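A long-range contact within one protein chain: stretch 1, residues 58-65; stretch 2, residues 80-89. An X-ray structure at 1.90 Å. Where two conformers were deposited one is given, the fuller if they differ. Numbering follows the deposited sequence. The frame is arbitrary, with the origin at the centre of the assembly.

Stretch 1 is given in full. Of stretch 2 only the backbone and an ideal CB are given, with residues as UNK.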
ATOM      1  N   LEU A  58      -6.774   2.132 -12.585  1.00 32.42           N
ATOM      2  CA  LEU A  58      -6.066   0.942 -12.152  1.00 31.68           C
ATOM      3  C   LEU A  58      -7.053   0.024 -11.419  1.00 32.87           C
ATOM      4  O   LEU A  58      -7.121  -1.168 -11.687  1.00 32.29           O
ATOM      5  CB  LEU A  58      -4.892   1.323 -11.232  1.00 32.85           C
ATOM      6  CG  LEU A  58      -4.086   0.192 -10.524  1.00 31.98           C
ATOM      7  CD1 LEU A  58      -3.439  -0.792 -11.557  1.00 31.83           C
ATOM      8  CD2 LEU A  58      -3.027   0.848  -9.645  1.00 29.66           C
ATOM      9  N   PHE A  59      -7.769   0.612 -10.473  1.00 33.38           N
ATOM     10  CA  PHE A  59      -8.835  -0.033  -9.698  1.00 35.00           C
ATOM     11  C   PHE A  59      -9.800  -0.762 -10.634  1.00 35.95           C
ATOM     12  O   PHE A  59     -10.052  -1.961 -10.464  1.00 36.08           O
ATOM     13  CB  PHE A  59      -9.495   1.104  -8.930  1.00 34.88           C
ATOM     14  CG  PHE A  59     -10.707   0.770  -8.127  1.00 34.66           C
ATOM     15  CD1 PHE A  59     -10.587   0.271  -6.835  1.00 36.07           C
ATOM     16  CD2 PHE A  59     -11.985   1.113  -8.616  1.00 35.74           C
ATOM     17  CE1 PHE A  59     -11.746   0.050  -6.043  1.00 36.61           C
ATOM     18  CE2 PHE A  59     -13.140   0.903  -7.851  1.00 35.08           C
ATOM     19  CZ  PHE A  59     -13.016   0.378  -6.558  1.00 35.07           C
ATOM     20  N   LYS A  60     -10.354  -0.050 -11.616  1.00 35.84           N
ATOM     21  CA  LYS A  60     -11.298  -0.669 -12.532  1.00 36.20           C
ATOM     22  C   LYS A  60     -10.660  -1.768 -13.371  1.00 35.70           C
ATOM     23  O   LYS A  60     -11.288  -2.787 -13.635  1.00 34.50           O
ATOM     24  CB  LYS A  60     -11.971   0.343 -13.470  1.00 36.46           C
ATOM     25  CG  LYS A  60     -12.943   1.274 -12.760  1.00 40.08           C
ATOM     26  CD  LYS A  60     -14.070   1.720 -13.657  1.00 44.23           C
ATOM     27  CE  LYS A  60     -13.597   2.441 -14.933  1.00 48.65           C
ATOM     28  NZ  LYS A  60     -12.776   3.644 -14.653  1.00 49.60           N
ATOM     29  N   GLU A  61      -9.415  -1.590 -13.792  1.00 35.40           N
ATOM     30  CA  GLU A  61      -8.814  -2.656 -14.623  1.00 35.13           C
ATOM     31  C   GLU A  61      -8.577  -3.962 -13.829  1.00 34.37           C
ATOM     32  O   GLU A  61      -8.781  -5.083 -14.343  1.00 33.02           O
ATOM     33  CB  GLU A  61      -7.523  -2.167 -15.258  1.00 36.07           C
ATOM     34  CG  GLU A  61      -6.927  -3.102 -16.270  1.00 38.70           C
ATOM     35  CD  GLU A  61      -7.751  -3.194 -17.563  1.00 40.76           C
ATOM     36  OE1 GLU A  61      -8.795  -2.514 -17.710  1.00 42.13           O
ATOM     37  OE2 GLU A  61      -7.326  -3.961 -18.457  1.00 42.73           O
ATOM     38  N   LEU A  62      -8.184  -3.821 -12.571  1.00 33.20           N
ATOM     39  CA  LEU A  62      -8.007  -4.980 -11.729  1.00 33.08           C
ATOM     40  C   LEU A  62      -9.335  -5.680 -11.476  1.00 33.14           C
ATOM     41  O   LEU A  62      -9.390  -6.918 -11.518  1.00 32.81           O
ATOM     42  CB  LEU A  62      -7.337  -4.591 -10.413  1.00 32.78           C
ATOM     43  CG  LEU A  62      -5.908  -4.070 -10.549  1.00 31.67           C
ATOM     44  CD1 LEU A  62      -5.553  -3.286  -9.261  1.00 31.47           C
ATOM     45  CD2 LEU A  62      -4.952  -5.215 -10.734  1.00 31.88           C
ATOM     46  N   LEU A  63     -10.391  -4.901 -11.215  1.00 33.40           N
ATOM     47  CA  LEU A  63     -11.739  -5.470 -11.032  1.00 34.21           C
ATOM     48  C   LEU A  63     -12.190  -6.173 -12.306  1.00 34.61           C
ATOM     49  O   LEU A  63     -12.667  -7.312 -12.246  1.00 34.30           O
ATOM     50  CB  LEU A  63     -12.761  -4.409 -10.609  1.00 34.05           C
ATOM     51  CG  LEU A  63     -12.581  -3.752  -9.233  1.00 36.74           C
ATOM     52  CD1 LEU A  63     -13.477  -2.491  -9.130  1.00 34.95           C
ATOM     53  CD2 LEU A  63     -12.876  -4.755  -8.119  1.00 33.99           C
ATOM     54  N   ARG A  64     -12.008  -5.497 -13.446  0.50 34.64           N
ATOM     55  CA  ARG A  64     -12.449  -5.993 -14.755  0.50 34.70           C
ATOM     56  C   ARG A  64     -11.783  -7.307 -15.174  0.50 34.93           C
ATOM     57  O   ARG A  64     -12.409  -8.165 -15.819  0.50 34.20           O
ATOM     58  CB  ARG A  64     -12.167  -4.952 -15.836  0.50 34.88           C
ATOM     59  CG  ARG A  64     -13.278  -4.852 -16.862  0.50 36.25           C
ATOM     60  CD  ARG A  64     -12.849  -5.082 -18.312  0.50 38.65           C
ATOM     61  NE  ARG A  64     -11.532  -4.562 -18.683  0.50 40.42           N
ATOM     62  CZ  ARG A  64     -10.475  -5.316 -18.992  0.50 41.77           C
ATOM     63  NH1 ARG A  64     -10.542  -6.647 -18.964  0.50 40.77           N
ATOM     64  NH2 ARG A  64      -9.338  -4.736 -19.336  0.50 42.13           N
ATOM     65  N   ARG A  65     -10.503  -7.438 -14.834  1.00 34.95           N
ATOM     66  CA  ARG A  65      -9.734  -8.612 -15.155  1.00 35.65           C
ATOM     67  C   ARG A  65      -9.952  -9.733 -14.127  1.00 35.81           C
ATOM     68  O   ARG A  65      -9.432 -10.825 -14.271  1.00 35.77           O
ATOM     69  CB  ARG A  65      -8.268  -8.224 -15.334  1.00 35.35           C
ATOM     70  CG  ARG A  65      -7.995  -7.795 -16.751  1.00 38.49           C
ATOM     71  CD  ARG A  65      -7.110  -6.591 -16.870  1.00 39.21           C
ATOM     72  NE  ARG A  65      -5.705  -6.915 -17.002  1.00 44.09           N
ATOM     73  CZ  ARG A  65      -4.773  -6.135 -17.562  1.00 45.79           C
ATOM     74  NH1 ARG A  65      -3.516  -6.549 -17.606  1.00 46.23           N
ATOM     75  NH2 ARG A  65      -5.070  -4.962 -18.094  1.00 46.48           N
ATOM     76  N   UNK A  80     -20.215  -4.338 -10.772  1.00 35.05           N
ATOM     77  CA  UNK A  80     -19.386  -4.105 -11.939  1.00 35.72           C
ATOM     78  C   UNK A  80     -18.289  -3.097 -11.597  1.00 35.59           C
ATOM     79  O   UNK A  80     -18.386  -2.377 -10.587  1.00 34.50           O
ATOM     80  CB  UNK A  80     -20.232  -3.611 -13.114  1.00 35.72           C
ATOM     81  N   UNK A  81     -17.226  -3.049 -12.425  1.00 35.59           N
ATOM     82  CA  UNK A  81     -16.173  -2.080 -12.140  1.00 35.83           C
ATOM     83  C   UNK A  81     -16.697  -0.657 -12.132  1.00 35.50           C
ATOM     84  O   UNK A  81     -16.269   0.145 -11.308  1.00 33.92           O
ATOM     85  CB  UNK A  81     -15.045  -2.209 -13.165  1.00 35.83           C
ATOM     86  N   UNK A  82     -17.612  -0.356 -13.051  1.00 36.00           N
ATOM     87  CA  UNK A  82     -18.245   0.957 -13.130  1.00 36.32           C
ATOM     88  C   UNK A  82     -19.070   1.282 -11.872  1.00 35.55           C
ATOM     89  O   UNK A  82     -18.989   2.380 -11.341  1.00 34.89           O
ATOM     90  CB  UNK A  82     -19.139   1.025 -14.370  1.00 36.32           C
ATOM     91  N   UNK A  83     -19.867   0.319 -11.418  1.00 34.93           N
ATOM     92  CA  UNK A  83     -20.648   0.481 -10.192  1.00 34.82           C
ATOM     93  C   UNK A  83     -19.767   0.766  -8.988  1.00 33.55           C
ATOM     94  O   UNK A  83     -20.099   1.624  -8.160  1.00 33.20           O
ATOM     95  CB  UNK A  83     -21.487  -0.772  -9.931  1.00 34.82           C
ATOM     96  N   UNK A  84     -18.646   0.053  -8.884  1.00 33.86           N
ATOM     97  CA  UNK A  84     -17.748   0.231  -7.757  1.00 33.27           C
ATOM     98  C   UNK A  84     -17.056   1.597  -7.849  1.00 34.04           C
ATOM     99  O   UNK A  84     -16.876   2.277  -6.855  1.00 33.21           O
ATOM    100  CB  UNK A  84     -16.716  -0.898  -7.711  1.00 33.27           C
ATOM    101  N   UNK A  85     -16.682   2.006  -9.052  1.00 34.46           N
ATOM    102  CA  UNK A  85     -16.138   3.360  -9.188  1.00 35.48           C
ATOM    103  C   UNK A  85     -17.122   4.402  -8.627  1.00 34.91           C
ATOM    104  O   UNK A  85     -16.706   5.302  -7.902  1.00 34.80           O
ATOM    105  CB  UNK A  85     -15.826   3.661 -10.655  1.00 35.48           C
ATOM    106  N   UNK A  86     -18.416   4.273  -8.927  1.00 34.62           N
ATOM    107  CA  UNK A  86     -19.398   5.300  -8.556  1.00 34.41           C
ATOM    108  C   UNK A  86     -19.576   5.338  -7.048  1.00 34.24           C
ATOM    109  O   UNK A  86     -19.706   6.418  -6.447  1.00 33.25           O
ATOM    110  CB  UNK A  86     -20.742   5.041  -9.239  1.00 34.41           C
ATOM    111  N   UNK A  87     -19.563   4.151  -6.449  1.00 31.60           N
ATOM    112  CA  UNK A  87     -19.713   3.984  -5.007  1.00 33.05           C
ATOM    113  C   UNK A  87     -18.560   4.722  -4.294  1.00 33.47           C
ATOM    114  O   UNK A  87     -18.788   5.536  -3.381  1.00 33.58           O
ATOM    115  CB  UNK A  87     -19.732   2.501  -4.632  1.00 33.05           C
ATOM    116  N   UNK A  88     -17.344   4.484  -4.770  1.00 32.14           N
ATOM    117  CA  UNK A  88     -16.163   5.164  -4.235  1.00 33.89           C
ATOM    118  C   UNK A  88     -16.098   6.667  -4.541  1.00 34.48           C
ATOM    119  O   UNK A  88     -15.831   7.449  -3.636  1.00 34.11           O
ATOM    120  CB  UNK A  88     -14.906   4.490  -4.788  1.00 33.89           C
ATOM    121  N   UNK A  89     -16.354   7.060  -5.789  1.00 34.59           N
ATOM    122  CA  UNK A  89     -16.417   8.494  -6.142  1.00 36.63           C
ATOM    123  C   UNK A  89     -17.396   9.300  -5.280  1.00 37.44           C
ATOM    124  O   UNK A  89     -17.095  10.444  -4.891  1.00 37.19           O
ATOM    125  CB  UNK A  89     -16.814   8.641  -7.612  1.00 36.63           C
TER

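The two helices, 58-64 and 81-89, run in roughly opposite directions, their N-to-C directions at 144° and their axes 9.4 Å apart at closest approach. Position 80 lies just before the second helix, with phi/psi of -72/162°, and its CB points away from stretch 1. The N-cap favours Ser, Thr, Asp or Asn, which can accept from a free backbone amide. It is Thr80, whose OG1 accepts from the backbone N of position 83 at 3.0 Å.

Position 81 opens the helix, and its CB points toward stretch 1. The ideal CB is 3.8 Å from Lys60 O and 4.1 Å from Leu63 CB, leaving room for something small and apolar. Ala or Pro would suit; phi of -59° permits proline, and a first helical turn needs no amide donor here. The residue is Pro81, with CG 3.8 Å from Arg64 N and 4.1 Å from Leu63 CB. Its carbonyl O lies 3.6 Å from Lys60 CD.

At 82 the CB points away, but the Lys60 side chain passes nearby, so a polar or acidic residue is plausible. Glu82 curls back until OE2 is 4.1 Å from Lys60 CE. Position 83 is out of reach, and many polar residues would serve. Glu83 completes the cap reciprocally: its OE1 accepts from Thr80 N at 3.1 Å.

Position 84 points toward stretch 1, its ideal CB 3.9 Å from Leu63 CD1 and 4.0 Å from Phe59 CE2. These apolar neighbours suit Ala, Leu, Met or an aromatic. Trp84 rests its CB on both, and its indole, with chi1 at -89°, also touches Leu63, Trp84 CD1 lying 3.9 Å from Leu63 CD1.

The CB of 85 points sideways, 4.0 Å from Lys60 CD, and the ammonium group of Lys60 invites Glu or Asp, though Gln could also accept. Glu85, extended with chi1 and chi2 both t, forms a salt bridge from OE1 to Lys60 NZ at 3.3 Å, including a weak hydrogen bond. Its other oxygen, OE2, accepts from NE of position 89 at 2.8 Å.

Positions 86 and 87 meet nothing of stretch 1, which leaves their choice open; they are Gln86 and Ile87.

Position 88 points toward stretch 1, with its ideal CB 4.9 Å from Phe59 CZ. That gap favours a large apolar side chain, such as Leu, Met or Phe. Phe88 receives the edge of Phe59 on its face, with centroids 5.0 Å apart and planes at 55°.

At 89 the CB points sideways with no neighbour close, so a long polar residue is reasonable; Arg89 makes the salt bridge to Glu85.

Stretch 2 80-89: TPEEWEQIFR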
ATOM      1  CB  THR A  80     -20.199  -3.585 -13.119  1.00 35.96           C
ATOM      2  OG1 THR A  80     -20.568  -2.224 -12.879  1.00 37.96           O
ATOM      3  CG2 THR A  80     -21.444  -4.425 -13.333  1.00 36.27           C
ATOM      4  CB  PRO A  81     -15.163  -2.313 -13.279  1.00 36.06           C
ATOM      5  CG  PRO A  81     -15.377  -3.749 -13.665  1.00 34.57           C
ATOM      6  CD  PRO A  81     -16.887  -3.890 -13.592  1.00 36.12           C
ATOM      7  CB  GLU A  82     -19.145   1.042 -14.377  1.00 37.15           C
ATOM      8  CG  GLU A  82     -18.371   1.131 -15.691  1.00 42.34           C
ATOM      9  CD  GLU A  82     -17.535  -0.138 -16.018  1.00 49.20           C
ATOM     10  OE1 GLU A  82     -17.944  -1.296 -15.688  1.00 45.21           O
ATOM     11  OE2 GLU A  82     -16.441   0.053 -16.615  1.00 53.45           O
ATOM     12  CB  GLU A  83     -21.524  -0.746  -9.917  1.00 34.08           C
ATOM     13  CG  GLU A  83     -22.748  -0.814 -10.831  1.00 36.53           C
ATOM     14  CD  GLU A  83     -23.443  -2.155 -10.785  1.00 37.13           C
ATOM     15  OE1 GLU A  83     -22.958  -3.085 -10.112  1.00 37.38           O
ATOM     16  OE2 GLU A  83     -24.499  -2.269 -11.428  1.00 40.71           O
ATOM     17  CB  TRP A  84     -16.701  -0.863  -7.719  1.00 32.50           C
ATOM     18  CG  TRP A  84     -17.026  -2.133  -6.966  1.00 30.35           C
ATOM     19  CD1 TRP A  84     -16.838  -3.406  -7.420  1.00 31.97           C
ATOM     20  CD2 TRP A  84     -17.496  -2.250  -5.610  1.00 30.03           C
ATOM     21  NE1 TRP A  84     -17.190  -4.331  -6.435  1.00 32.06           N
ATOM     22  CE2 TRP A  84     -17.580  -3.640  -5.311  1.00 30.42           C
ATOM     23  CE3 TRP A  84     -17.845  -1.316  -4.612  1.00 29.04           C
ATOM     24  CZ2 TRP A  84     -18.017  -4.124  -4.052  1.00 32.04           C
ATOM     25  CZ3 TRP A  84     -18.258  -1.801  -3.339  1.00 30.98           C
ATOM     26  CH2 TRP A  84     -18.342  -3.194  -3.084  1.00 29.93           C
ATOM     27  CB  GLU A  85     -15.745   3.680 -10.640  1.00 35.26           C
ATOM     28  CG  GLU A  85     -15.230   5.147 -10.811  1.00 35.30           C
ATOM     29  CD  GLU A  85     -14.942   5.490 -12.243  1.00 37.84           C
ATOM     30  OE1 GLU A  85     -15.510   4.798 -13.128  1.00 39.81           O
ATOM     31  OE2 GLU A  85     -14.174   6.458 -12.485  1.00 40.27           O
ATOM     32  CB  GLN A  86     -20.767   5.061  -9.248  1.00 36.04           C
ATOM     33  CG  GLN A  86     -21.697   6.266  -9.223  1.00 41.73           C
ATOM     34  CD  GLN A  86     -20.997   7.534  -9.763  1.00 49.48           C
ATOM     35  OE1 GLN A  86     -20.655   7.596 -10.931  1.00 51.69           O
ATOM     36  NE2 GLN A  86     -20.719   8.502  -8.885  1.00 52.73           N
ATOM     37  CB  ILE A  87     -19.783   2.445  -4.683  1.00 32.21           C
ATOM     38  CG1 ILE A  87     -21.171   1.923  -5.113  1.00 33.26           C
ATOM     39  CG2 ILE A  87     -19.439   2.105  -3.158  1.00 33.31           C
ATOM     40  CD1 ILE A  87     -21.328   0.373  -5.077  1.00 34.02           C
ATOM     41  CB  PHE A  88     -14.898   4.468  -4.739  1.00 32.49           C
ATOM     42  CG  PHE A  88     -14.479   3.276  -3.901  1.00 34.02           C
ATOM     43  CD1 PHE A  88     -15.255   2.096  -3.865  1.00 34.74           C
ATOM     44  CD2 PHE A  88     -13.295   3.329  -3.146  1.00 33.00           C
ATOM     45  CE1 PHE A  88     -14.864   0.992  -3.071  1.00 32.69           C
ATOM     46  CE2 PHE A  88     -12.892   2.218  -2.351  1.00 34.51           C
ATOM     47  CZ  PHE A  88     -13.667   1.053  -2.324  1.00 32.54           C
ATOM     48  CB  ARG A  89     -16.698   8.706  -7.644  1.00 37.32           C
ATOM     49  CG  ARG A  89     -15.417   8.552  -8.478  1.00 39.06           C
ATOM     50  CD  ARG A  89     -15.623   9.021  -9.876  1.00 45.09           C
ATOM     51  NE  ARG A  89     -14.573   8.586 -10.779  1.00 44.03           N
ATOM     52  CZ  ARG A  89     -13.456   9.265 -11.038  1.00 43.87           C
ATOM     53  NH1 ARG A  89     -13.215  10.432 -10.449  1.00 39.03           N
ATOM     54  NH2 ARG A  89     -12.572   8.752 -11.891  1.00 40.16           N
TER
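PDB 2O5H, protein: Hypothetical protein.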